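Local coordinates for protein 4-hydroxy-tetrahydrodipicolinate synthase (Thermotoga maritima, PDB 1O5K) that probably condenses pyruvate with aspartate semialdehyde to 4-hydroxy-tetrahydrodipicolinate, a step of bacterial lysine biosynthesis, through a Schiff base on a lysine of a TIM barrel, at residues Gly16-Val22 / Val217-Asn223; Val71-Leu75 / Leu106-Gly110; Tyr130-Ser134 / Leu166-Val170. All coordinates share one frame; numbering follows the deposited sequence. Where two conformers were deposited one is given.

All three contacts belong to one TIM barrel. Contact 1 is in its wall, where strand 16-20 meets strand 216-219. Contacts 2 and 3 lie farther out, each tying a barrel helix to the turn before a later strand: helix 64-78 to that of strand 110-114, helix 123-134 to that of strand 169-171. Their centres are about 17 Å and 24 Å from that of contact 1, and 20 Å from each other. Contact 1 holds I218 of the predicted pyruvate site, while the Y130 side chain of contact 3 comes within about 6 Å of that of Y144, the probable proton donor/acceptor. At contact 2, the L75 side chain is about 8 Å from the bound calcium ion.

Contact 1: residues Gly16-Val22 / Val217-Asn223; sequences GVGTAIV and VISVVSN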
loop_
_atom_site.group_PDB
_atom_site.type_symbol
_atom_site.label_atom_id
_atom_site.label_comp_id
_atom_site.label_asym_id
_atom_site.label_seq_id
_atom_site.Cartn_x
_atom_site.Cartn_y
_atom_site.Cartn_z
ATOM N N GLY A 16 -7.059 -20.765 23.498
ATOM C CA GLY A 16 -5.699 -20.549 23.926
ATOM C C GLY A 16 -4.754 -20.745 22.767
ATOM O O GLY A 16 -4.996 -20.198 21.705
ATOM N N VAL A 17 -3.694 -21.546 22.980
ATOM C CA VAL A 17 -2.561 -21.596 22.048
ATOM C C VAL A 17 -2.524 -22.941 21.336
ATOM O O VAL A 17 -2.535 -23.998 21.997
ATOM C CB VAL A 17 -1.224 -21.413 22.771
ATOM C CG1 VAL A 17 -0.078 -21.523 21.756
ATOM C CG2 VAL A 17 -1.209 -20.082 23.459
ATOM N N GLY A 18 -2.528 -22.877 20.011
ATOM C CA GLY A 18 -2.297 -23.999 19.128
ATOM C C GLY A 18 -0.995 -23.733 18.400
ATOM O O GLY A 18 -0.867 -22.727 17.725
ATOM N N THR A 19 -0.000 -24.597 18.603
ATOM C CA THR A 19 1.318 -24.379 17.975
ATOM C C THR A 19 1.347 -24.835 16.538
ATOM O O THR A 19 1.032 -25.945 16.270
ATOM C CB THR A 19 2.372 -25.106 18.746
ATOM O OG1 THR A 19 2.478 -24.497 20.069
ATOM C CG2 THR A 19 3.759 -24.946 18.131
ATOM N N ALA A 20 1.755 -23.947 15.637
ATOM C CA ALA A 20 1.955 -24.308 14.228
ATOM C C ALA A 20 3.379 -24.843 14.191
ATOM O O ALA A 20 4.350 -24.110 14.060
ATOM C CB ALA A 20 1.787 -23.110 13.342
ATOM N N ILE A 21 3.490 -26.143 14.337
ATOM C CA ILE A 21 4.786 -26.769 14.670
ATOM C C ILE A 21 5.603 -26.950 13.389
ATOM O O ILE A 21 5.046 -27.195 12.314
ATOM C CB ILE A 21 4.569 -28.074 15.445
ATOM C CG1 ILE A 21 5.893 -28.527 16.086
ATOM C CG2 ILE A 21 3.939 -29.176 14.555
ATOM C CD1 ILE A 21 5.760 -29.597 17.134
ATOM N N VAL A 22 6.908 -26.686 13.495
ATOM C CA VAL A 22 7.850 -26.957 12.402
ATOM C C VAL A 22 7.966 -28.463 12.087
ATOM O O VAL A 22 7.598 -29.315 12.876
ATOM C CB VAL A 22 9.273 -26.411 12.674
ATOM C CG1 VAL A 22 9.296 -24.901 12.955
ATOM C CG2 VAL A 22 9.918 -27.174 13.818
ATOM N N VAL A 217 -4.752 -18.174 19.650
ATOM C CA VAL A 217 -3.752 -18.027 18.612
ATOM C C VAL A 217 -3.246 -19.355 18.088
ATOM O O VAL A 217 -3.094 -20.305 18.836
ATOM C CB VAL A 217 -2.538 -17.171 19.071
ATOM C CG1 VAL A 217 -1.902 -17.762 20.349
ATOM C CG2 VAL A 217 -1.475 -16.972 17.954
ATOM N N ILE A 218 -3.080 -19.418 16.766
ATOM C CA ILE A 218 -2.357 -20.502 16.135
ATOM C C ILE A 218 -0.971 -19.889 15.834
ATOM O O ILE A 218 -0.819 -19.020 14.963
ATOM C CB ILE A 218 -3.068 -21.080 14.922
ATOM C CG1 ILE A 218 -4.364 -21.792 15.377
ATOM C CG2 ILE A 218 -2.087 -22.056 14.212
ATOM C CD1 ILE A 218 -5.339 -22.168 14.222
ATOM N N SER A 219 -0.013 -20.301 16.677
ATOM C CA SER A 219 1.224 -19.572 16.937
ATOM C C SER A 219 2.453 -20.144 16.281
ATOM O O SER A 219 2.645 -21.329 16.216
ATOM C CB SER A 219 1.474 -19.575 18.456
ATOM O OG SER A 219 2.640 -18.854 18.812
ATOM N N VAL A 220 3.334 -19.245 15.889
ATOM C CA VAL A 220 4.723 -19.620 15.489
ATOM C C VAL A 220 5.660 -19.526 16.720
ATOM O O VAL A 220 6.492 -20.409 17.006
ATOM C CB VAL A 220 5.177 -18.681 14.434
ATOM C CG1 VAL A 220 6.680 -18.830 14.141
ATOM C CG2 VAL A 220 4.357 -18.905 13.122
ATOM N N VAL A 221 5.529 -18.426 17.450
ATOM C CA VAL A 221 6.357 -18.168 18.629
ATOM C C VAL A 221 6.301 -19.274 19.666
ATOM O O VAL A 221 7.290 -19.511 20.365
ATOM C CB VAL A 221 5.972 -16.791 19.328
ATOM C CG1 VAL A 221 6.822 -16.602 20.546
ATOM C CG2 VAL A 221 6.187 -15.580 18.399
ATOM N N SER A 222 5.137 -19.906 19.846
ATOM C CA SER A 222 5.047 -20.990 20.773
ATOM C C SER A 222 5.954 -22.186 20.477
ATOM O O SER A 222 6.138 -23.028 21.364
ATOM C CB SER A 222 3.606 -21.492 20.899
ATOM O OG SER A 222 3.087 -21.974 19.660
ATOM N N ASN A 223 6.516 -22.299 19.261
ATOM C CA ASN A 223 7.527 -23.331 19.036
ATOM C C ASN A 223 8.687 -23.201 20.016
ATOM O O ASN A 223 9.235 -24.199 20.484
ATOM C CB ASN A 223 8.080 -23.241 17.623
ATOM C CG ASN A 223 7.199 -23.935 16.585
ATOM O OD1 ASN A 223 7.330 -25.153 16.346
ATOM N ND2 ASN A 223 6.335 -23.149 15.913
#
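V17 lays its CG2 beside CG1 of V217, 3.9 Å away, both side chains pointing the same way from neighbouring parallel strands of the TIM barrel. Here the first strand of the barrel, 16-20, pairs with the last, 216-219, and so closes the wall. The backbone bonds alternate across it: V217 N to G16 O, G18 N to V217 O, S219 N to G18 O and A20 N to S219 O. On the face of V17 and T19, S222 turns its OG to T19 OG1 and donates a short 2.6 Å bond; T19 OG1 is also hydrogen-bonded to Q42 of helix 32-44. With chi1 at -178°, S219 OG swings to the carbonyl side and accepts from S222 N, an ST motif; it also hydrogen-bonds D203. On the face of I218, its CG2 is 4.1 Å from A20 CB; I218 is a predicted pyruvate-binding residue, and the A20 side chain lies close to that of T56, another. Past the strand, N223 uses both ends of its amide. ND2 serves V220 O and A20 O, both nearly in the amide plane, though it approaches A20 O from above the carbonyl plane; OD1 receives V22 N at 3.3 Å.

Contact 2: residues Val71-Leu75 / Leu106-Gly110; sequences VSRTL and LGANG
V71 and L106 cross at about a right angle, V71 CG1 meeting L106 CD1 at 3.9 Å. This is helix-to-turn packing on the outside of the TIM barrel: helix 64-78 lies against the end of helix 93-106, where a Schellman motif with G107 at positive phi turns the chain toward strand 110-114. The two methyls of L106 divide their work. CD1 lies on the V71 branch, while CD2 reaches S72 OG, 3.7 Å away. That hydroxyl takes its main partner within its own helix, E68 O, and also shares a water with the turn: the water is 2.9 Å from S72 OG and donates to L106 O, so helix and turn are bridged without a direct hydrogen bond. One helical turn after V71, L75 points at the turn, a chi1 of -66° setting both methyls against it. Its CD1 comes to 3.3 Å from L106 O and its CD2 to 3.5 Å from G107 O, so one isobutyl group lies against two successive peptide carbonyls. The L75 and N109 side chains run antiparallel alongside one another. Strand 84-87 touches this group as well, V86 on V71 and A108, V84 on L75. The amide oxygen of N109 accepts from V84 N, and this same OD1 lies 3.9 Å from L75 CD2.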
loop_
_atom_site.group_PDB
_atom_site.type_symbol
_atom_site.label_atom_id
_atom_site.label_comp_id
_atom_site.label_asym_id
_atom_site.label_seq_id
_atom_site.Cartn_x
_atom_site.Cartn_y
_atom_site.Cartn_z
ATOM N N VAL A 71 1.839 -36.996 10.435
ATOM C CA VAL A 71 0.531 -36.858 11.081
ATOM C C VAL A 71 0.357 -38.023 12.073
ATOM O O VAL A 71 -0.055 -37.827 13.235
ATOM C CB VAL A 71 -0.598 -36.812 10.056
ATOM C CG1 VAL A 71 -2.009 -37.049 10.731
ATOM C CG2 VAL A 71 -0.513 -35.488 9.307
ATOM N N SER A 72 0.610 -39.239 11.599
ATOM C CA SER A 72 0.425 -40.424 12.435
ATOM C C SER A 72 1.301 -40.355 13.666
ATOM O O SER A 72 0.845 -40.678 14.785
ATOM C CB SER A 72 0.733 -41.687 11.634
ATOM O OG SER A 72 -0.258 -41.821 10.618
ATOM N N ARG A 73 2.553 -39.925 13.488
ATOM C CA ARG A 73 3.450 -39.852 14.636
ATOM C C ARG A 73 2.994 -38.790 15.658
ATOM O O ARG A 73 3.128 -38.994 16.842
ATOM C CB ARG A 73 4.891 -39.596 14.217
ATOM C CG ARG A 73 5.905 -39.724 15.357
ATOM C CD ARG A 73 5.844 -41.139 16.017
ATOM N NE ARG A 73 6.553 -41.249 17.288
ATOM C CZ ARG A 73 6.307 -42.193 18.223
ATOM N NH1 ARG A 73 5.345 -43.099 18.063
ATOM N NH2 ARG A 73 7.015 -42.229 19.348
ATOM N N THR A 74 2.434 -37.668 15.196
ATOM C CA THR A 74 1.949 -36.628 16.098
ATOM C C THR A 74 0.802 -37.186 16.936
ATOM O O THR A 74 0.789 -37.082 18.174
ATOM C CB THR A 74 1.458 -35.432 15.309
ATOM O OG1 THR A 74 2.507 -34.984 14.426
ATOM C CG2 THR A 74 1.153 -34.286 16.272
ATOM N N LEU A 75 -0.138 -37.843 16.258
ATOM C CA LEU A 75 -1.273 -38.474 16.993
ATOM C C LEU A 75 -0.803 -39.491 18.027
ATOM O O LEU A 75 -1.361 -39.560 19.133
ATOM C CB LEU A 75 -2.292 -39.038 16.019
ATOM C CG LEU A 75 -3.046 -38.047 15.160
ATOM C CD1 LEU A 75 -3.548 -38.743 13.890
ATOM C CD2 LEU A 75 -4.211 -37.399 15.956
ATOM N N LEU A 106 -6.496 -40.694 8.569
ATOM C CA LEU A 106 -5.391 -40.874 9.527
ATOM C C LEU A 106 -5.776 -40.628 10.976
ATOM O O LEU A 106 -5.014 -40.947 11.899
ATOM C CB LEU A 106 -4.238 -39.966 9.184
ATOM C CG LEU A 106 -3.554 -40.305 7.881
ATOM C CD1 LEU A 106 -2.555 -39.221 7.541
ATOM C CD2 LEU A 106 -2.877 -41.702 7.980
ATOM N N GLY A 107 -6.945 -40.044 11.169
ATOM C CA GLY A 107 -7.454 -39.786 12.491
ATOM C C GLY A 107 -7.132 -38.417 13.042
ATOM O O GLY A 107 -7.177 -38.249 14.233
ATOM N N ALA A 108 -6.828 -37.430 12.182
ATOM C CA ALA A 108 -6.709 -36.008 12.594
ATOM C C ALA A 108 -7.986 -35.539 13.288
ATOM O O ALA A 108 -9.064 -36.052 13.000
ATOM C CB ALA A 108 -6.437 -35.139 11.397
ATOM N N ASN A 109 -7.866 -34.530 14.137
ATOM C CA ASN A 109 -9.015 -34.032 14.893
ATOM C C ASN A 109 -9.710 -32.853 14.194
ATOM O O ASN A 109 -10.795 -32.409 14.586
ATOM C CB ASN A 109 -8.591 -33.674 16.313
ATOM C CG ASN A 109 -7.890 -34.835 17.029
ATOM O OD1 ASN A 109 -6.712 -34.749 17.388
ATOM N ND2 ASN A 109 -8.621 -35.924 17.242
ATOM N N GLY A 110 -9.048 -32.335 13.181
ATOM C CA GLY A 110 -9.531 -31.242 12.356
ATOM C C GLY A 110 -8.557 -30.961 11.231
ATOM O O GLY A 110 -7.446 -31.507 11.181
HETATM O O HOH W 1 -2.740 -42.272 11.947
#

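Contact 3: residues Tyr130-Ser134 / Leu166-Val170; sequences YKYIS and LKNVV
A type I beta turn, L166 to V169, carries the TIM barrel chain from helix 156-165 into strand 169-171, and it packs against the last turn of helix 123-134. L166 makes the largest contact. Its side chain points at the helix, and a chi1 of -50° lets the methyls straddle two neighbours: CD1 rests over the peptide between Y130 and K131, 3.6 Å from K131 N and 3.9 Å from Y130 CB, while CD2 lies by the start of the K131 chain in the conformer given. S134 sits against the turn. Its OG, swung away from the backbone N (chi1 165°), presses on N168 CB at 3.3 Å and on L166 CB at 3.7 Å; these are contacts with carbon, and no hydrogen bond spans the two segments. N168 ND2 bonds instead to T137 O, just past the helix. L166 O, which receives V169 N to close the turn, is also bonded by R193. Strand 141-144 lies behind, its I141 touching S134 and N168 and its V143 touching Y130 and V169, while I162 of helix 156-165 covers Y130 and V169, and Y130 OH reaches V113 O of strand 110-114.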
loop_
_atom_site.group_PDB
_atom_site.type_symbol
_atom_site.label_atom_id
_atom_site.label_comp_id
_atom_site.label_asym_id
_atom_site.label_seq_id
_atom_site.Cartn_x
_atom_site.Cartn_y
_atom_site.Cartn_z
ATOM N N TYR A 130 -15.102 -23.889 0.261
ATOM C CA TYR A 130 -15.322 -24.408 1.624
ATOM C C TYR A 130 -16.617 -25.216 1.699
ATOM O O TYR A 130 -16.673 -26.223 2.407
ATOM C CB TYR A 130 -15.302 -23.265 2.618
ATOM C CG TYR A 130 -13.901 -22.726 2.825
ATOM C CD1 TYR A 130 -12.938 -23.491 3.508
ATOM C CD2 TYR A 130 -13.500 -21.493 2.307
ATOM C CE1 TYR A 130 -11.637 -23.036 3.597
ATOM C CE2 TYR A 130 -12.218 -21.037 2.458
ATOM C CZ TYR A 130 -11.292 -21.820 3.106
ATOM O OH TYR A 130 -9.981 -21.353 3.240
ATOM N N LYS A 131 -17.641 -24.805 0.949
ATOM C CA LYS A 131 -18.895 -25.564 0.930
ATOM C C LYS A 131 -18.688 -26.982 0.385
ATOM O O LYS A 131 -19.167 -27.995 0.943
ATOM C CB LYS A 131 -19.943 -24.862 0.081
ATOM C CG LYS A 131 -21.282 -25.595 0.135
ATOM C CD LYS A 131 -22.460 -24.698 -0.122
ATOM C CE LYS A 131 -22.980 -24.819 -1.541
ATOM N NZ LYS A 131 -22.129 -24.048 -2.459
ATOM N N TYR A 132 -18.026 -27.048 -0.753
ATOM C CA TYR A 132 -17.724 -28.319 -1.398
ATOM C C TYR A 132 -17.036 -29.254 -0.431
ATOM O O TYR A 132 -17.418 -30.416 -0.290
ATOM C CB TYR A 132 -16.843 -28.132 -2.621
ATOM C CG TYR A 132 -16.599 -29.399 -3.427
ATOM C CD1 TYR A 132 -17.517 -29.825 -4.385
ATOM C CD2 TYR A 132 -15.450 -30.158 -3.243
ATOM C CE1 TYR A 132 -17.292 -30.988 -5.143
ATOM C CE2 TYR A 132 -15.234 -31.321 -3.973
ATOM C CZ TYR A 132 -16.150 -31.713 -4.926
ATOM O OH TYR A 132 -15.932 -32.848 -5.660
ATOM N N ILE A 133 -16.018 -28.745 0.248
ATOM C CA ILE A 133 -15.261 -29.561 1.193
ATOM C C ILE A 133 -16.082 -29.967 2.428
ATOM O O ILE A 133 -16.144 -31.144 2.812
ATOM C CB ILE A 133 -13.986 -28.822 1.597
ATOM C CG1 ILE A 133 -13.133 -28.509 0.344
ATOM C CG2 ILE A 133 -13.216 -29.633 2.564
ATOM C CD1 ILE A 133 -12.100 -27.391 0.533
ATOM N N SER A 134 -16.755 -28.980 2.993
ATOM C CA SER A 134 -17.607 -29.152 4.180
ATOM C C SER A 134 -18.651 -30.246 3.956
ATOM O O SER A 134 -18.917 -31.032 4.852
ATOM C CB SER A 134 -18.246 -27.791 4.537
ATOM O OG SER A 134 -19.335 -27.897 5.446
ATOM N N LEU A 166 -22.091 -23.388 7.029
ATOM C CA LEU A 166 -21.316 -24.635 6.884
ATOM C C LEU A 166 -20.978 -25.143 8.260
ATOM O O LEU A 166 -20.053 -24.664 8.890
ATOM C CB LEU A 166 -20.070 -24.369 6.044
ATOM C CG LEU A 166 -20.328 -23.634 4.716
ATOM C CD1 LEU A 166 -18.965 -23.389 4.030
ATOM C CD2 LEU A 166 -21.338 -24.401 3.829
ATOM N N LYS A 167 -21.742 -26.112 8.745
ATOM C CA LYS A 167 -21.741 -26.448 10.183
ATOM C C LYS A 167 -20.428 -27.056 10.651
ATOM O O LYS A 167 -20.018 -26.915 11.807
ATOM C CB LYS A 167 -22.915 -27.367 10.514
ATOM C CG LYS A 167 -24.301 -26.733 10.294
ATOM C CD LYS A 167 -24.395 -25.225 10.635
ATOM C CE LYS A 167 -25.717 -24.644 10.131
ATOM N NZ LYS A 167 -25.934 -23.288 10.699
ATOM N N ASN A 168 -19.793 -27.706 9.699
ATOM C CA ASN A 168 -18.503 -28.354 9.779
ATOM C C ASN A 168 -17.311 -27.373 9.843
ATOM O O ASN A 168 -16.228 -27.748 10.252
ATOM C CB ASN A 168 -18.378 -29.088 8.426
ATOM C CG ASN A 168 -18.171 -30.508 8.563
ATOM O OD1 ASN A 168 -18.928 -31.196 9.288
ATOM N ND2 ASN A 168 -17.186 -31.028 7.830
ATOM N N VAL A 169 -17.481 -26.131 9.365
ATOM C CA VAL A 169 -16.437 -25.129 9.460
ATOM C C VAL A 169 -16.609 -24.510 10.860
ATOM O O VAL A 169 -17.629 -23.873 11.169
ATOM C CB VAL A 169 -16.505 -24.070 8.372
ATOM C CG1 VAL A 169 -15.352 -23.095 8.534
ATOM C CG2 VAL A 169 -16.506 -24.718 6.954
ATOM N N VAL A 170 -15.632 -24.758 11.712
ATOM C CA VAL A 170 -15.770 -24.505 13.141
ATOM C C VAL A 170 -15.047 -23.221 13.563
ATOM O O VAL A 170 -15.268 -22.687 14.644
ATOM C CB VAL A 170 -15.283 -25.680 13.970
ATOM C CG1 VAL A 170 -16.070 -26.934 13.613
ATOM C CG2 VAL A 170 -13.859 -25.912 13.788
#